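Local coordinates for uncharacterized protein MJ0327 (Methanocaldococcus jannaschii DSM 2661, PDB 2QTD) that is of unknown function but belongs to the dinitrogenase iron-molybdenum cofactor family and may bind or handle that cofactor or a related metal cluster, at residues V29-N34 and S92-G97; K40-D45 and V53-N58. All coordinates share one frame; numbering follows the deposited sequence.

Contact 1: V29-N34 and S92-G97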
loop_
_atom_site.group_PDB
_atom_site.type_symbol
_atom_site.label_atom_id
_atom_site.label_comp_id
_atom_site.label_asym_id
_atom_site.label_seq_id
_atom_site.Cartn_x
_atom_site.Cartn_y
_atom_site.Cartn_z
ATOM N N VAL A 29 -7.519 -0.153 0.767
ATOM C CA VAL A 29 -8.443 0.955 0.553
ATOM C C VAL A 29 -8.931 0.962 -0.875
ATOM O O VAL A 29 -8.158 0.853 -1.824
ATOM C CB VAL A 29 -7.870 2.338 0.951
ATOM C CG1 VAL A 29 -7.592 2.417 2.444
ATOM C CG2 VAL A 29 -6.638 2.679 0.169
ATOM N N ARG A 30 -10.256 1.087 -1.014
ATOM C CA ARG A 30 -10.904 1.260 -2.316
ATOM C C ARG A 30 -11.168 2.744 -2.462
ATOM O O ARG A 30 -11.844 3.329 -1.624
ATOM C CB ARG A 30 -12.232 0.500 -2.431
ATOM C CG ARG A 30 -13.191 0.940 -3.520
ATOM C CD ARG A 30 -12.627 0.798 -4.885
ATOM N NE ARG A 30 -12.305 -0.592 -5.191
ATOM C CZ ARG A 30 -11.772 -1.006 -6.345
ATOM N NH1 ARG A 30 -11.524 -0.146 -7.336
ATOM N NH2 ARG A 30 -11.514 -2.306 -6.517
ATOM N N ILE A 31 -10.647 3.326 -3.537
ATOM C CA ILE A 31 -10.795 4.747 -3.847
ATOM C C ILE A 31 -11.652 4.805 -5.085
ATOM O O ILE A 31 -11.407 4.065 -6.041
ATOM C CB ILE A 31 -9.459 5.425 -4.132
ATOM C CG1 ILE A 31 -8.587 5.487 -2.862
ATOM C CG2 ILE A 31 -9.738 6.859 -4.777
ATOM C CD1 ILE A 31 -7.022 5.505 -3.119
ATOM N N ASP A 32 -12.697 5.628 -5.067
ATOM C CA ASP A 32 -13.622 5.684 -6.171
ATOM C C ASP A 32 -14.087 7.093 -6.333
ATOM O O ASP A 32 -14.294 7.783 -5.328
ATOM C CB ASP A 32 -14.832 4.812 -5.912
ATOM C CG ASP A 32 -15.298 4.115 -7.140
ATOM O OD1 ASP A 32 -15.217 4.722 -8.238
ATOM O OD2 ASP A 32 -15.692 2.931 -6.998
ATOM N N ASP A 33 -14.188 7.516 -7.589
ATOM C CA ASP A 33 -14.423 8.902 -7.936
ATOM C C ASP A 33 -13.615 9.822 -7.022
ATOM O O ASP A 33 -14.170 10.724 -6.396
ATOM C CB ASP A 33 -15.937 9.168 -7.865
ATOM C CG ASP A 33 -16.705 8.500 -9.003
ATOM O OD1 ASP A 33 -16.236 8.557 -10.171
ATOM O OD2 ASP A 33 -17.789 7.940 -8.730
ATOM N N ASN A 34 -12.308 9.519 -6.923
ATOM C CA ASN A 34 -11.350 10.223 -6.048
ATOM C C ASN A 34 -11.675 10.293 -4.534
ATOM O O ASN A 34 -11.209 11.201 -3.854
ATOM C CB ASN A 34 -11.105 11.650 -6.607
ATOM C CG ASN A 34 -10.534 11.637 -8.024
ATOM O OD1 ASN A 34 -9.626 10.862 -8.326
ATOM N ND2 ASN A 34 -11.056 12.512 -8.892
ATOM N N SER A 92 -4.406 11.044 0.604
ATOM C CA SER A 92 -4.623 12.321 -0.093
ATOM C C SER A 92 -3.533 12.623 -1.131
ATOM O O SER A 92 -3.839 12.999 -2.274
ATOM C CB SER A 92 -4.727 13.497 0.897
ATOM O OG SER A 92 -5.780 13.305 1.822
ATOM N N LEU A 93 -2.262 12.490 -0.730
ATOM C CA LEU A 93 -1.122 12.693 -1.642
ATOM C C LEU A 93 -1.180 11.746 -2.841
ATOM O O LEU A 93 -0.901 12.148 -3.973
ATOM C CB LEU A 93 0.205 12.552 -0.890
ATOM C CG LEU A 93 0.567 13.683 0.096
ATOM C CD1 LEU A 93 1.775 13.254 0.970
ATOM C CD2 LEU A 93 0.884 14.977 -0.645
ATOM N N PHE A 94 -1.571 10.500 -2.593
ATOM C CA PHE A 94 -1.715 9.477 -3.639
ATOM C C PHE A 94 -2.738 9.925 -4.691
ATOM O O PHE A 94 -2.462 9.983 -5.879
ATOM C CB PHE A 94 -2.090 8.112 -3.037
ATOM C CG PHE A 94 -2.329 7.051 -4.062
ATOM C CD1 PHE A 94 -1.276 6.376 -4.633
ATOM C CD2 PHE A 94 -3.610 6.809 -4.543
ATOM C CE1 PHE A 94 -1.486 5.422 -5.621
ATOM C CE2 PHE A 94 -3.823 5.870 -5.548
ATOM C CZ PHE A 94 -2.744 5.157 -6.059
ATOM N N ILE A 95 -3.908 10.276 -4.198
ATOM C CA ILE A 95 -5.026 10.729 -5.066
ATOM C C ILE A 95 -4.641 11.951 -5.864
ATOM O O ILE A 95 -4.934 12.014 -7.059
ATOM C CB ILE A 95 -6.295 10.991 -4.250
ATOM C CG1 ILE A 95 -6.832 9.671 -3.723
ATOM C CG2 ILE A 95 -7.368 11.705 -5.113
ATOM C CD1 ILE A 95 -7.999 9.754 -2.733
ATOM N N GLU A 96 -3.906 12.867 -5.234
ATOM C CA GLU A 96 -3.415 14.093 -5.879
ATOM C C GLU A 96 -2.301 13.889 -6.927
ATOM O O GLU A 96 -1.947 14.842 -7.655
ATOM C CB GLU A 96 -2.932 15.082 -4.800
ATOM C CG GLU A 96 -4.074 15.680 -3.972
ATOM C CD GLU A 96 -3.631 16.395 -2.687
ATOM O OE1 GLU A 96 -2.446 16.326 -2.288
ATOM O OE2 GLU A 96 -4.494 17.056 -2.068
ATOM N N GLY A 97 -1.737 12.681 -6.992
ATOM C CA GLY A 97 -0.683 12.375 -7.914
ATOM C C GLY A 97 0.695 12.807 -7.452
ATOM O O GLY A 97 1.607 12.876 -8.283
#

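Contact 2: K40-D45 and V53-N58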
loop_
_atom_site.group_PDB
_atom_site.type_symbol
_atom_site.label_atom_id
_atom_site.label_comp_id
_atom_site.label_asym_id
_atom_site.label_seq_id
_atom_site.Cartn_x
_atom_site.Cartn_y
_atom_site.Cartn_z
ATOM N N LYS A 40 -10.316 -2.315 4.644
ATOM C CA LYS A 40 -10.237 -3.660 5.128
ATOM C C LYS A 40 -8.805 -3.920 5.695
ATOM O O LYS A 40 -7.797 -3.488 5.113
ATOM C CB LYS A 40 -10.549 -4.622 3.992
ATOM C CG LYS A 40 -10.593 -6.067 4.427
ATOM C CD LYS A 40 -11.259 -6.964 3.418
ATOM C CE LYS A 40 -10.359 -7.331 2.278
ATOM N NZ LYS A 40 -10.818 -8.545 1.514
ATOM N N VAL A 41 -8.751 -4.631 6.828
ATOM C CA VAL A 41 -7.492 -5.062 7.437
ATOM C C VAL A 41 -7.137 -6.480 7.029
ATOM O O VAL A 41 -7.963 -7.394 7.159
ATOM C CB VAL A 41 -7.642 -5.001 8.932
ATOM C CG1 VAL A 41 -6.449 -5.626 9.648
ATOM C CG2 VAL A 41 -7.888 -3.542 9.333
ATOM N N ILE A 42 -5.918 -6.653 6.540
ATOM C CA ILE A 42 -5.341 -7.989 6.297
ATOM C C ILE A 42 -4.080 -8.094 7.173
ATOM O O ILE A 42 -3.100 -7.387 6.944
ATOM C CB ILE A 42 -5.021 -8.260 4.802
ATOM C CG1 ILE A 42 -6.281 -8.228 3.887
ATOM C CG2 ILE A 42 -4.309 -9.610 4.667
ATOM C CD1 ILE A 42 -6.026 -8.536 2.404
ATOM N N PHE A 43 -4.099 -8.968 8.172
ATOM C CA PHE A 43 -2.899 -9.113 9.031
ATOM C C PHE A 43 -1.710 -9.655 8.256
ATOM O O PHE A 43 -1.880 -10.442 7.342
ATOM C CB PHE A 43 -3.223 -9.909 10.296
ATOM C CG PHE A 43 -4.084 -9.141 11.256
ATOM C CD1 PHE A 43 -3.619 -7.955 11.814
ATOM C CD2 PHE A 43 -5.384 -9.559 11.543
ATOM C CE1 PHE A 43 -4.388 -7.219 12.690
ATOM C CE2 PHE A 43 -6.199 -8.827 12.417
ATOM C CZ PHE A 43 -5.711 -7.644 12.982
ATOM N N ASN A 44 -0.521 -9.141 8.552
ATOM C CA ASN A 44 0.713 -9.556 7.889
ATOM C C ASN A 44 1.259 -10.841 8.539
ATOM O O ASN A 44 2.338 -10.847 9.144
ATOM C CB ASN A 44 1.735 -8.430 7.981
ATOM C CG ASN A 44 2.996 -8.716 7.205
ATOM O OD1 ASN A 44 3.013 -9.559 6.274
ATOM N ND2 ASN A 44 4.055 -8.014 7.566
ATOM N N ASP A 45 0.501 -11.928 8.405
ATOM C CA ASP A 45 0.930 -13.254 8.881
ATOM C C ASP A 45 1.082 -14.126 7.638
ATOM O O ASP A 45 0.969 -13.609 6.531
ATOM C CB ASP A 45 -0.001 -13.813 9.968
ATOM C CG ASP A 45 -1.466 -13.933 9.544
ATOM O OD1 ASP A 45 -1.760 -13.918 8.348
ATOM O OD2 ASP A 45 -2.337 -14.032 10.438
ATOM N N VAL A 53 -1.949 -10.930 -2.184
ATOM C CA VAL A 53 -1.829 -11.219 -3.603
ATOM C C VAL A 53 -3.215 -11.425 -4.246
ATOM O O VAL A 53 -3.459 -10.943 -5.351
ATOM C CB VAL A 53 -0.892 -12.467 -3.871
ATOM C CG1 VAL A 53 -0.861 -12.834 -5.353
ATOM C CG2 VAL A 53 0.490 -12.178 -3.369
ATOM N N LYS A 54 -4.109 -12.133 -3.551
ATOM C CA LYS A 54 -5.464 -12.414 -4.049
ATOM C C LYS A 54 -6.364 -11.159 -4.221
ATOM O O LYS A 54 -7.317 -11.162 -5.012
ATOM C CB LYS A 54 -6.173 -13.425 -3.131
ATOM C CG LYS A 54 -5.564 -14.837 -3.118
ATOM C CD LYS A 54 -6.442 -15.780 -2.287
ATOM N N GLU A 55 -6.071 -10.099 -3.469
ATOM C CA GLU A 55 -6.810 -8.821 -3.561
ATOM C C GLU A 55 -6.693 -8.120 -4.902
ATOM O O GLU A 55 -7.573 -7.348 -5.275
ATOM C CB GLU A 55 -6.295 -7.847 -2.457
ATOM C CG GLU A 55 -6.745 -8.156 -1.051
ATOM C CD GLU A 55 -8.263 -7.997 -0.878
ATOM O OE1 GLU A 55 -8.886 -7.031 -1.438
ATOM O OE2 GLU A 55 -8.820 -8.863 -0.198
ATOM N N ASN A 56 -5.604 -8.397 -5.617
ATOM C CA ASN A 56 -5.388 -7.841 -6.965
ATOM C C ASN A 56 -5.420 -6.294 -6.922
ATOM O O ASN A 56 -6.174 -5.632 -7.666
ATOM C CB ASN A 56 -6.408 -8.407 -7.944
ATOM C CG ASN A 56 -6.012 -8.221 -9.399
ATOM O OD1 ASN A 56 -4.829 -8.027 -9.718
ATOM N ND2 ASN A 56 -6.999 -8.316 -10.306
ATOM N N VAL A 57 -4.618 -5.744 -6.019
ATOM C CA VAL A 57 -4.579 -4.295 -5.787
ATOM C C VAL A 57 -3.949 -3.616 -7.014
ATOM O O VAL A 57 -3.256 -4.257 -7.830
ATOM C CB VAL A 57 -3.878 -3.886 -4.439
ATOM C CG1 VAL A 57 -4.548 -4.595 -3.236
ATOM C CG2 VAL A 57 -2.343 -4.121 -4.478
ATOM N N ASN A 58 -4.244 -2.349 -7.184
ATOM C CA ASN A 58 -3.633 -1.549 -8.246
ATOM C C ASN A 58 -2.267 -0.973 -7.822
ATOM O O ASN A 58 -1.420 -0.687 -8.676
ATOM C CB ASN A 58 -4.565 -0.414 -8.694
ATOM C CG ASN A 58 -5.920 -0.903 -9.185
ATOM O OD1 ASN A 58 -6.891 -0.967 -8.428
ATOM N ND2 ASN A 58 -5.982 -1.277 -10.465
#

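Contact 1: V29-N34 and S92-G97
The ring of Phe94 meets Ile31 obliquely: Ile31 CD1 lies 3.9 Å from Phe94 CD2. The neighbouring ring atom, Phe94 CE2, is almost as near to Ile31 CD1, at 4.0 Å, so the methyl straddles one ring bond. Elsewhere the same ring makes an edge-to-face pair with Tyr80 and packs on Val7 and Ile61, which places it in the hydrophobic layer beneath the sheet. The other flat group, the amide of Asn34, offers an oxygen to a methyl: Asn34 OD1 stands 4.0 Å from Ile95 CG2. That contact is van der Waals; the hydrogen bond of the oxygen goes to the backbone N of Ile3. Ile31 divides its work between its two branches. With CG1 anti to the carbonyl carbon (chi1 -68°), the long branch runs to Phe94, while CG2 is left to touch Ile95 CD1 at 3.9 Å. Ile95 is likewise two-pronged: CD1 enters between Ile31 and the backbone of the turn, 3.7 Å from Asn34 O, and CG2 rests against the Asn34 side chain. Just past these residues Gly97, with positive phi, closes the helix in a Schellman motif. Asp33 and Asn34, both with left-handed backbone angles, make the two-residue connection between strands 25-32 and 35-43. Helix 87-95 thus packs its last turn against a hairpin end, a helix-on-sheet contact of the ribonuclease H-like motif fold.

Contact 2: K40-D45 and V53-N58
Glu55 extends from the C-terminal side of helix 46-54 toward strand 35-43, where Ile42 and Lys40 receive it from the opposite direction. Its CB directs the chain at the strand, and CG, anti to the carbonyl carbon, makes the apolar contact: Ile42 CD1 lies 3.5 Å from Glu55 CG. At that point the chain bends (chi2 -65°), which carries CD and the carboxylate past the isoleucine methyl to the lysine. Glu55 OE2 then accepts a hydrogen bond from Lys40 NZ at 2.7 Å as part of a salt bridge. The ammonium comes to the syn side of the oxygen, 30° out of the carboxylate plane. Lys40 CE, bonded to that nitrogen, is brought along with it to 3.3 Å from Glu55 OE2. The helix and strand brought together here are the first two elements of a beta-alpha-beta crossover, in which helix 46-54 leads from edge strand 35-43 to the parallel strand 59-62. At the start of the helix, Asp45, the last residue of an inverse gamma turn centred on Asn44, takes the N-cap position, its OD1 accepting from the backbone N of Gly48. The second carboxylate oxygen, Glu55 OE1, pairs with Lys6 of strand 5-11, so the two ammonium groups share one acid and would probably favour its charged form. Were Glu55 replaced by an alanine, Lys40 and Lys6 would probably lose their shared counter-ion and the end of Ile42 its cover. Besides Lys40, Glu55 OE2 holds a hydrogen bond to a tetraethylene glycol molecule, probably carried over from crystallisation.

Overall arrangement
Two helices placed on one sheet illustrate how an alpha/beta domain of this kind is layered. Contacts 1 and 2 share neighbouring strands, 25-32 and 35-43, yet their centres are 18 Å apart and their nearest atoms, about 5 Å apart, do not touch. They use opposite faces: contact 1 shares the side of Val7, contact 2 that of Lys6, its neighbour on central strand 5-11. Along the chain, both segments of contact 2 come between those of contact 1. The earlier helix is therefore joined to the sheet locally, whereas the last helix returns to the hairpin from far along the sequence, completing a three-layered arrangement.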